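Cyanate lyase C-terminal domain-containing protein (Tetranychus urticae, PDB 5UK3) is a cyanase that breaks down cyanate in a bicarbonate-dependent reaction, giving ammonia and carbon dioxide. Local coordinates at the interface of chains A and B and the interface of chains A and C. Numbering follows the deposited sequence. Chains: chain A/B/C, Uncharacterized protein.

Contacts 1, 2 and 4 join chains A and B. Contact 3 joins chains A and C. Helix 96-120 takes part in all four, from B in contact 1, from A in contacts 2 and 4, and from C in contact 3. Contacts 1 and 2 are largely symmetry twins, with C-alpha centres about 26 Å apart. By the same measure contacts 2 and 4 lie about 10 Å apart, and they share A:Tyr108. Contact 3 is about 17 Å from contact 1 and about 35 Å from contact 2. One long helix thus serves two different subunit interfaces, in keeping with the decameric assembly typical of cyanases.

Contact 1: the interface of chains A and B. Residues chain A 47-48, 51, 132; chain B 108, 111-112.
B:Tyr108 packs against A:Val47 and A:Ser51, and this is the tight part of the contact. The side chain of A:Val47 crosses that of the tyrosine at about a right angle. CG1 of A:Val47 does the touching, 3.7 Å from CD1 of B:Tyr108. This methyl is anti to the backbone N (chi1 172°), which turns it toward the ring. A:Ser51 meets the CD1 and CE1 side of the same ring, with its CB 3.8 Å from CD1 of B:Tyr108. The hydroxyl OG of A:Ser51 bonds back to the carbonyl O of A:Trp48 at 2.6 Å, which fixes its rotation. The hydroxyl OG of B:Ser111 lies 3.2 Å from the backbone N of A:Ser51. This can be at most a weak hydrogen bond, since the same N also faces the carbonyl O of A:Val47 within the helix.

Packing loosens toward A:Ile132. Its CG1 stands 4.3 Å above the plane of the B:Tyr108 ring, toward the rim, on the same ring face as CG1 of A:Val47. CG2 of A:Ile132 is 4.1 Å from CD2 of B:Leu112, and these two side chains also cross. A:Trp48 points its indole away from chain B and loses little surface. In the fold, helix 46-53 of the N-terminal helical domain and strand 130-136 of chain A both rest against helix 96-120 of chain B.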
loop_
_atom_site.group_PDB
_atom_site.type_symbol
_atom_site.label_atom_id
_atom_site.label_comp_id
_atom_site.label_asym_id
_atom_site.label_seq_id
_atom_site.Cartn_x
_atom_site.Cartn_y
_atom_site.Cartn_z
ATOM N N VAL A 47 -14.001 3.049 -30.512
ATOM C CA VAL A 47 -13.517 2.960 -29.127
ATOM C C VAL A 47 -14.030 4.117 -28.287
ATOM O O VAL A 47 -14.437 3.919 -27.146
ATOM C CB VAL A 47 -11.985 2.918 -29.039
ATOM C CG1 VAL A 47 -11.505 3.025 -27.598
ATOM C CG2 VAL A 47 -11.461 1.623 -29.636
ATOM N N TRP A 48 -14.029 5.317 -28.849
ATOM C CA TRP A 48 -14.538 6.481 -28.128
ATOM C C TRP A 48 -16.012 6.317 -27.778
ATOM O O TRP A 48 -16.414 6.543 -26.640
ATOM C CB TRP A 48 -14.345 7.730 -28.969
ATOM C CG TRP A 48 -14.945 8.922 -28.395
ATOM C CD1 TRP A 48 -14.412 9.730 -27.447
ATOM C CD2 TRP A 48 -16.215 9.472 -28.732
ATOM N NE1 TRP A 48 -15.269 10.755 -27.165
ATOM C CE2 TRP A 48 -16.389 10.620 -27.937
ATOM C CE3 TRP A 48 -17.224 9.100 -29.621
ATOM C CZ2 TRP A 48 -17.531 11.407 -28.001
ATOM C CZ3 TRP A 48 -18.362 9.877 -29.688
ATOM C CH2 TRP A 48 -18.509 11.023 -28.878
ATOM N N SER A 51 -16.564 3.990 -25.058
ATOM C CA SER A 51 -16.262 4.631 -23.779
ATOM C C SER A 51 -17.352 5.592 -23.304
ATOM O O SER A 51 -17.527 5.764 -22.104
ATOM C CB SER A 51 -14.914 5.354 -23.831
ATOM O OG SER A 51 -15.024 6.610 -24.475
ATOM N N ILE A 132 -7.862 5.819 -30.237
ATOM C CA ILE A 132 -7.636 4.391 -30.201
ATOM C C ILE A 132 -8.442 3.764 -31.304
ATOM O O ILE A 132 -9.487 4.242 -31.679
ATOM C CB ILE A 132 -8.100 3.723 -28.894
ATOM C CG1 ILE A 132 -7.777 4.563 -27.637
ATOM C CG2 ILE A 132 -7.498 2.321 -28.760
ATOM C CD1 ILE A 132 -6.324 4.907 -27.512
ATOM N N TYR B 108 -9.860 3.855 -21.125
ATOM C CA TYR B 108 -10.447 3.029 -22.188
ATOM C C TYR B 108 -10.410 1.506 -21.939
ATOM O O TYR B 108 -10.877 0.729 -22.770
ATOM C CB TYR B 108 -9.771 3.342 -23.498
ATOM C CG TYR B 108 -10.005 4.752 -23.911
ATOM C CD1 TYR B 108 -11.188 5.128 -24.522
ATOM C CD2 TYR B 108 -9.042 5.712 -23.693
ATOM C CE1 TYR B 108 -11.396 6.437 -24.922
ATOM C CE2 TYR B 108 -9.221 7.019 -24.093
ATOM C CZ TYR B 108 -10.396 7.390 -24.706
ATOM O OH TYR B 108 -10.556 8.714 -25.081
ATOM N N SER B 111 -13.708 -0.375 -22.243
ATOM C CA SER B 111 -14.147 -0.328 -23.625
ATOM C C SER B 111 -13.404 -1.328 -24.486
ATOM O O SER B 111 -14.004 -2.036 -25.304
ATOM C CB SER B 111 -13.927 1.060 -24.199
ATOM O OG SER B 111 -14.635 2.018 -23.442
ATOM N N LEU B 112 -12.090 -1.387 -24.318
ATOM C CA LEU B 112 -11.294 -2.364 -25.052
ATOM C C LEU B 112 -11.682 -3.787 -24.681
ATOM O O LEU B 112 -11.728 -4.685 -25.516
ATOM C CB LEU B 112 -9.827 -2.121 -24.799
ATOM C CG LEU B 112 -9.341 -0.810 -25.403
ATOM C CD1 LEU B 112 -7.949 -0.497 -24.902
ATOM C CD2 LEU B 112 -9.318 -0.884 -26.917
#

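Contact 2: the interface of chains A and B. Residues chain A 108, 110-111; chain B 47-48, 50-51, 54.
The ring of A:Tyr108 has CG1 of B:Val47 off one face at the CD1 rim, with CD1 of A:Tyr108 3.7 Å from that methyl. B:Ser51 lies beyond the CD1-CE1 edge, displaced to the opposite side of the ring plane. The imidazole of B:His54 is the second flat group. The hydroxyl OG of A:Ser110 sits out of the imidazole plane near the rim, 3.6 Å from CD2 of B:His54. Across the ring, ND1 of B:His54 donates to the carbonyl O of B:Thr50 at 2.9 Å. The donor stands well out of the carbonyl plane, off the lone pair, and the angle at the hydrogen is 142°. The bond still limits how the imidazole can turn. With an alanine here instead of B:His54, A:Ser110 would probably lose its flat neighbour and the carbonyl of B:Thr50 this side-chain donor.

Between the two rings, A:Ser111 packs against B:Thr50. The threonine chi1 of -56° leaves CG2 of B:Thr50 anti to the backbone N and facing CB of A:Ser111, 3.7 Å away. Helix 46-53 belongs to a helical domain related to XRE-type helix-turn-helix folds, yet here it serves as a protein-binding surface. Its B:Ser51 keeps the hydroxyl OG 2.6 Å from the carbonyl O of B:Trp48, with a C=O...OG angle of 127°.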
loop_
_atom_site.group_PDB
_atom_site.type_symbol
_atom_site.label_atom_id
_atom_site.label_comp_id
_atom_site.label_asym_id
_atom_site.label_seq_id
_atom_site.Cartn_x
_atom_site.Cartn_y
_atom_site.Cartn_z
ATOM N N TYR A 108 8.058 -2.954 -22.091
ATOM C CA TYR A 108 8.566 -2.128 -23.194
ATOM C C TYR A 108 8.600 -0.630 -22.881
ATOM O O TYR A 108 8.927 0.182 -23.748
ATOM C CB TYR A 108 7.738 -2.392 -24.444
ATOM C CG TYR A 108 7.902 -3.774 -24.965
ATOM C CD1 TYR A 108 8.997 -4.128 -25.723
ATOM C CD2 TYR A 108 6.960 -4.735 -24.693
ATOM C CE1 TYR A 108 9.142 -5.416 -26.214
ATOM C CE2 TYR A 108 7.087 -6.032 -25.159
ATOM C CZ TYR A 108 8.177 -6.381 -25.917
ATOM O OH TYR A 108 8.277 -7.685 -26.359
ATOM N N SER A 110 10.445 1.475 -21.065
ATOM C CA SER A 110 11.695 2.211 -21.227
ATOM C C SER A 110 12.146 2.290 -22.671
ATOM O O SER A 110 12.757 3.281 -23.062
ATOM C CB SER A 110 12.821 1.611 -20.393
ATOM O OG SER A 110 13.216 0.345 -20.882
ATOM N N SER A 111 11.811 1.269 -23.456
ATOM C CA SER A 111 12.107 1.269 -24.878
ATOM C C SER A 111 11.288 2.309 -25.628
ATOM O O SER A 111 11.810 3.032 -26.479
ATOM C CB SER A 111 11.822 -0.108 -25.482
ATOM O OG SER A 111 12.591 -1.093 -24.836
ATOM N N VAL B 47 11.233 -1.843 -31.869
ATOM C CA VAL B 47 10.904 -1.793 -30.419
ATOM C C VAL B 47 11.475 -2.983 -29.685
ATOM O O VAL B 47 12.029 -2.830 -28.603
ATOM C CB VAL B 47 9.397 -1.732 -30.163
ATOM C CG1 VAL B 47 9.076 -1.880 -28.696
ATOM C CG2 VAL B 47 8.818 -0.419 -30.676
ATOM N N TRP B 48 11.397 -4.162 -30.292
ATOM C CA TRP B 48 11.987 -5.360 -29.672
ATOM C C TRP B 48 13.491 -5.230 -29.486
ATOM O O TRP B 48 14.015 -5.496 -28.415
ATOM C CB TRP B 48 11.700 -6.582 -30.530
ATOM C CG TRP B 48 12.357 -7.791 -30.070
ATOM C CD1 TRP B 48 11.929 -8.617 -29.089
ATOM C CD2 TRP B 48 13.571 -8.327 -30.549
ATOM N NE1 TRP B 48 12.797 -9.649 -28.931
ATOM C CE2 TRP B 48 13.813 -9.507 -29.827
ATOM C CE3 TRP B 48 14.482 -7.927 -31.509
ATOM C CZ2 TRP B 48 14.917 -10.309 -30.049
ATOM C CZ3 TRP B 48 15.588 -8.718 -31.740
ATOM C CH2 TRP B 48 15.794 -9.909 -31.004
ATOM N N THR B 50 15.269 -2.511 -29.405
ATOM C CA THR B 50 15.485 -1.513 -28.371
ATOM C C THR B 50 15.372 -2.164 -26.983
ATOM O O THR B 50 16.252 -1.986 -26.146
ATOM C CB THR B 50 14.509 -0.347 -28.516
ATOM O OG1 THR B 50 14.632 0.200 -29.826
ATOM C CG2 THR B 50 14.811 0.735 -27.513
ATOM N N SER B 51 14.340 -2.970 -26.767
ATOM C CA SER B 51 14.201 -3.681 -25.495
ATOM C C SER B 51 15.329 -4.685 -25.169
ATOM O O SER B 51 15.632 -4.890 -24.008
ATOM C CB SER B 51 12.853 -4.399 -25.424
ATOM O OG SER B 51 12.873 -5.630 -26.115
ATOM N N HIS B 54 18.070 -2.558 -23.866
ATOM C CA HIS B 54 17.731 -2.104 -22.498
ATOM C C HIS B 54 17.657 -3.240 -21.456
ATOM O O HIS B 54 17.408 -2.968 -20.290
ATOM C CB HIS B 54 16.409 -1.315 -22.489
ATOM C CG HIS B 54 16.518 0.044 -23.086
ATOM N ND1 HIS B 54 16.881 0.266 -24.401
ATOM C CD2 HIS B 54 16.321 1.259 -22.538
ATOM C CE1 HIS B 54 16.891 1.565 -24.638
ATOM N NE2 HIS B 54 16.550 2.188 -23.524
#

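Contact 3: the interface of chains A and C. Residues chain A 84-86; chain C 113, 117, 122.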
loop_
_atom_site.group_PDB
_atom_site.type_symbol
_atom_site.label_atom_id
_atom_site.label_comp_id
_atom_site.label_asym_id
_atom_site.label_seq_id
_atom_site.Cartn_x
_atom_site.Cartn_y
_atom_site.Cartn_z
ATOM N N ILE A 84 -20.078 15.281 -17.792
ATOM C CA ILE A 84 -18.679 14.944 -17.800
ATOM C C ILE A 84 -18.688 13.884 -16.734
ATOM O O ILE A 84 -19.330 14.070 -15.701
ATOM C CB ILE A 84 -17.810 16.114 -17.359
ATOM C CG1 ILE A 84 -17.842 17.213 -18.419
ATOM C CG2 ILE A 84 -16.389 15.641 -17.116
ATOM C CD1 ILE A 84 -17.016 18.427 -18.062
ATOM N N PRO A 85 -17.968 12.733 -16.998
ATOM C CA PRO A 85 -18.045 11.723 -15.946
ATOM C C PRO A 85 -16.761 11.632 -15.162
ATOM O O PRO A 85 -15.722 12.037 -15.668
ATOM C CB PRO A 85 -18.241 10.437 -16.741
ATOM C CG PRO A 85 -17.447 10.645 -17.988
ATOM C CD PRO A 85 -17.133 12.111 -18.114
ATOM N N LEU A 86 -16.823 11.107 -13.938
ATOM C CA LEU A 86 -15.625 10.941 -13.124
ATOM C C LEU A 86 -14.810 9.970 -13.952
ATOM O O LEU A 86 -15.356 9.000 -14.461
ATOM C CB LEU A 86 -15.983 10.309 -11.785
ATOM C CG LEU A 86 -16.873 11.133 -10.849
ATOM C CD1 LEU A 86 -17.265 10.325 -9.620
ATOM C CD2 LEU A 86 -16.170 12.417 -10.435
ATOM N N ARG C 113 -11.908 21.369 -10.857
ATOM C CA ARG C 113 -12.397 20.514 -11.907
ATOM C C ARG C 113 -13.686 21.073 -12.482
ATOM O O ARG C 113 -13.837 21.214 -13.692
ATOM C CB ARG C 113 -12.625 19.117 -11.342
ATOM C CG ARG C 113 -12.745 18.097 -12.417
ATOM C CD ARG C 113 -12.652 16.690 -11.863
ATOM N NE ARG C 113 -13.419 15.866 -12.761
ATOM C CZ ARG C 113 -14.747 15.812 -12.773
ATOM N NH1 ARG C 113 -15.464 16.498 -11.873
ATOM N NH2 ARG C 113 -15.368 15.052 -13.681
ATOM N N HIS C 117 -14.252 22.815 -16.131
ATOM C CA HIS C 117 -15.200 22.194 -17.053
ATOM C C HIS C 117 -16.198 23.198 -17.592
ATOM O O HIS C 117 -16.498 23.214 -18.779
ATOM C CB HIS C 117 -15.997 21.035 -16.436
ATOM C CG HIS C 117 -15.228 19.767 -16.225
ATOM N ND1 HIS C 117 -14.010 19.546 -16.820
ATOM C CD2 HIS C 117 -15.532 18.624 -15.558
ATOM C CE1 HIS C 117 -13.574 18.344 -16.503
ATOM N NE2 HIS C 117 -14.476 17.763 -15.735
ATOM N N ASP C 122 -14.694 20.145 -21.615
ATOM C CA ASP C 122 -14.204 18.862 -21.181
ATOM C C ASP C 122 -12.763 18.696 -21.634
ATOM O O ASP C 122 -12.485 18.329 -22.763
ATOM C CB ASP C 122 -15.078 17.755 -21.742
ATOM C CG ASP C 122 -14.625 16.386 -21.321
ATOM O OD1 ASP C 122 -13.882 16.268 -20.306
ATOM O OD2 ASP C 122 -14.997 15.432 -22.031
#
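A:Ile84 meets C:His117 through its outer carbons. Its CG1 is anti to the carbonyl carbon (chi1 -69°) and CD1 continues the extended line (chi2 179°), which carries CD1 over the imidazole. C:His117 likewise has its CG anti to the carbonyl carbon (chi1 -73°), turning the ring out from helix 96-120 toward A:Ile84. This is a subunit interface of the cyanase (cyanate lyase) family: helix 96-120 of chain C meets the loop at 84-86 of chain A, probably as part of the decamer.

The contact is of CH-pi type, with CD1 over one face of the ring. The modelled separation is too short to be trusted in detail. CG1 of A:Ile84 lies on the same face, 3.9 Å above the plane of the C:His117 ring, toward the rim. The opposite face holds the carbonyl O of C:Arg113, one turn earlier in the helix. Replacing C:His117 by an alanine would probably open a gap under A:Ile84 and leave one face of the C:Arg113 guanidinium without the imidazole beside it.

C:Arg113 has an extended chain from CG to NE. Its NH2 lies at the edge of the imidazole, in the ring plane. NE2 of C:His117 is 3.4 Å above one face of the C:Arg113 guanidinium, toward the rim. CD2 of A:Leu86 approaches the other guanidinium face, 4.1 Å above its plane and also toward the rim. NH2 of C:Arg113 lies 3.6 Å from the carbonyl O of A:Pro85, too far to be counted as a hydrogen bond. C:Asp122 borders the isoleucine, its carboxylate OD1 4.1 Å from CG2 of A:Ile84.

Contact 4: the interface of chains A and B. Residues chain A 104-105, 108, 112; chain B 125, 127, 130, 132, 146.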
loop_
_atom_site.group_PDB
_atom_site.type_symbol
_atom_site.label_atom_id
_atom_site.label_comp_id
_atom_site.label_asym_id
_atom_site.label_seq_id
_atom_site.Cartn_x
_atom_site.Cartn_y
_atom_site.Cartn_z
ATOM N N LEU A 104 2.578 -5.045 -20.579
ATOM C CA LEU A 104 3.210 -4.644 -21.795
ATOM C C LEU A 104 4.001 -3.364 -21.636
ATOM O O LEU A 104 5.103 -3.303 -22.112
ATOM C CB LEU A 104 2.159 -4.531 -22.890
ATOM C CG LEU A 104 2.640 -4.316 -24.303
ATOM C CD1 LEU A 104 3.469 -5.516 -24.701
ATOM C CD2 LEU A 104 1.474 -4.167 -25.267
ATOM N N PHE A 105 3.475 -2.366 -20.943
ATOM C CA PHE A 105 4.247 -1.149 -20.711
ATOM C C PHE A 105 5.258 -1.256 -19.581
ATOM O O PHE A 105 6.144 -0.420 -19.469
ATOM C CB PHE A 105 3.329 0.048 -20.543
ATOM C CG PHE A 105 2.592 0.370 -21.797
ATOM C CD1 PHE A 105 3.193 1.117 -22.799
ATOM C CD2 PHE A 105 1.345 -0.150 -22.027
ATOM C CE1 PHE A 105 2.530 1.374 -23.985
ATOM C CE2 PHE A 105 0.673 0.108 -23.208
ATOM C CZ PHE A 105 1.263 0.870 -24.192
ATOM N N TYR A 108 8.058 -2.954 -22.091
ATOM C CA TYR A 108 8.566 -2.128 -23.194
ATOM C C TYR A 108 8.600 -0.630 -22.881
ATOM O O TYR A 108 8.927 0.182 -23.748
ATOM C CB TYR A 108 7.738 -2.392 -24.444
ATOM C CG TYR A 108 7.902 -3.774 -24.965
ATOM C CD1 TYR A 108 8.997 -4.128 -25.723
ATOM C CD2 TYR A 108 6.960 -4.735 -24.693
ATOM C CE1 TYR A 108 9.142 -5.416 -26.214
ATOM C CE2 TYR A 108 7.087 -6.032 -25.159
ATOM C CZ TYR A 108 8.177 -6.381 -25.917
ATOM O OH TYR A 108 8.277 -7.685 -26.359
ATOM N N LEU A 112 10.003 2.355 -25.336
ATOM C CA LEU A 112 9.149 3.352 -25.954
ATOM C C LEU A 112 9.596 4.764 -25.583
ATOM O O LEU A 112 9.534 5.689 -26.382
ATOM C CB LEU A 112 7.695 3.114 -25.565
ATOM C CG LEU A 112 7.142 1.829 -26.168
ATOM C CD1 LEU A 112 5.804 1.495 -25.536
ATOM C CD2 LEU A 112 6.984 1.944 -27.677
ATOM N N MET B 125 -5.614 -10.614 -25.067
ATOM C CA MET B 125 -4.546 -10.351 -26.017
ATOM C C MET B 125 -3.257 -10.547 -25.268
ATOM O O MET B 125 -3.031 -9.884 -24.255
ATOM C CB MET B 125 -4.607 -8.929 -26.527
ATOM C CG MET B 125 -3.564 -8.655 -27.579
ATOM S SD MET B 125 -3.203 -6.911 -27.795
ATOM C CE MET B 125 -1.932 -6.733 -26.554
ATOM N N ALA B 127 0.623 -10.434 -24.098
ATOM C CA ALA B 127 1.734 -9.471 -24.002
ATOM C C ALA B 127 3.075 -10.148 -24.312
ATOM O O ALA B 127 4.138 -9.515 -24.309
ATOM C CB ALA B 127 1.765 -8.844 -22.608
ATOM N N CYS B 130 3.764 -10.608 -29.062
ATOM C CA CYS B 130 3.299 -9.235 -29.254
ATOM C C CYS B 130 4.329 -8.381 -29.996
ATOM O O CYS B 130 5.459 -8.351 -29.582
ATOM C CB CYS B 130 3.009 -8.645 -27.888
ATOM S SG CYS B 130 1.852 -7.276 -27.941
ATOM N N ILE B 132 5.194 -4.628 -30.996
ATOM C CA ILE B 132 4.956 -3.190 -30.925
ATOM C C ILE B 132 5.627 -2.519 -32.137
ATOM O O ILE B 132 6.644 -2.997 -32.580
ATOM C CB ILE B 132 5.547 -2.553 -29.653
ATOM C CG1 ILE B 132 5.347 -3.418 -28.390
ATOM C CG2 ILE B 132 4.964 -1.163 -29.429
ATOM C CD1 ILE B 132 3.917 -3.769 -28.125
ATOM N N ILE B 146 0.094 -1.993 -31.771
ATOM C CA ILE B 146 0.354 -3.182 -30.958
ATOM C C ILE B 146 -0.354 -4.355 -31.614
ATOM O O ILE B 146 -1.526 -4.257 -31.899
ATOM C CB ILE B 146 -0.161 -2.988 -29.520
ATOM C CG1 ILE B 146 0.554 -1.794 -28.870
ATOM C CG2 ILE B 146 0.057 -4.243 -28.703
ATOM C CD1 ILE B 146 0.014 -1.413 -27.499
#
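A:Leu104 reaches into chain B and meets B:Ile132 and B:Ile146 tip to tip. The leucine CG is anti to the backbone N (chi1 -171°), which sends both methyls away from helix 96-120 and across the interface. CD2 of A:Leu104 is 3.7 Å from CG2 of B:Ile146. The same CD2 lies 3.8 Å from CD1 of B:Ile132, the end of that longer branch. The other methyl, CD1 of A:Leu104, turns toward the thiol of B:Cys130, with SG 4.0 Å away. The carbonyl O of B:Ala127 is 4.1 Å from CD1 of A:Leu104. The leucine thus packs against strands 130-136 and 141-152 of chain B and the loop residue B:Ala127.

A:Tyr108 is turned differently. It presents a face, not an end. CG1 of B:Ile132 sits 4.2 Å above the plane of the A:Tyr108 ring, toward its rim. CG2 of B:Ile132 meets CD2 of A:Leu112 at 4.1 Å, the two side chains crossing at about a right angle. Each branch of B:Ile132 therefore has its own partner: CD1 the leucine A:Leu104, CG1 the tyrosine, CG2 A:Leu112. The contacts described here are mainly apolar. They join the long helix of one subunit to the beta strands of the other, and so should help hold the A-B dimer together.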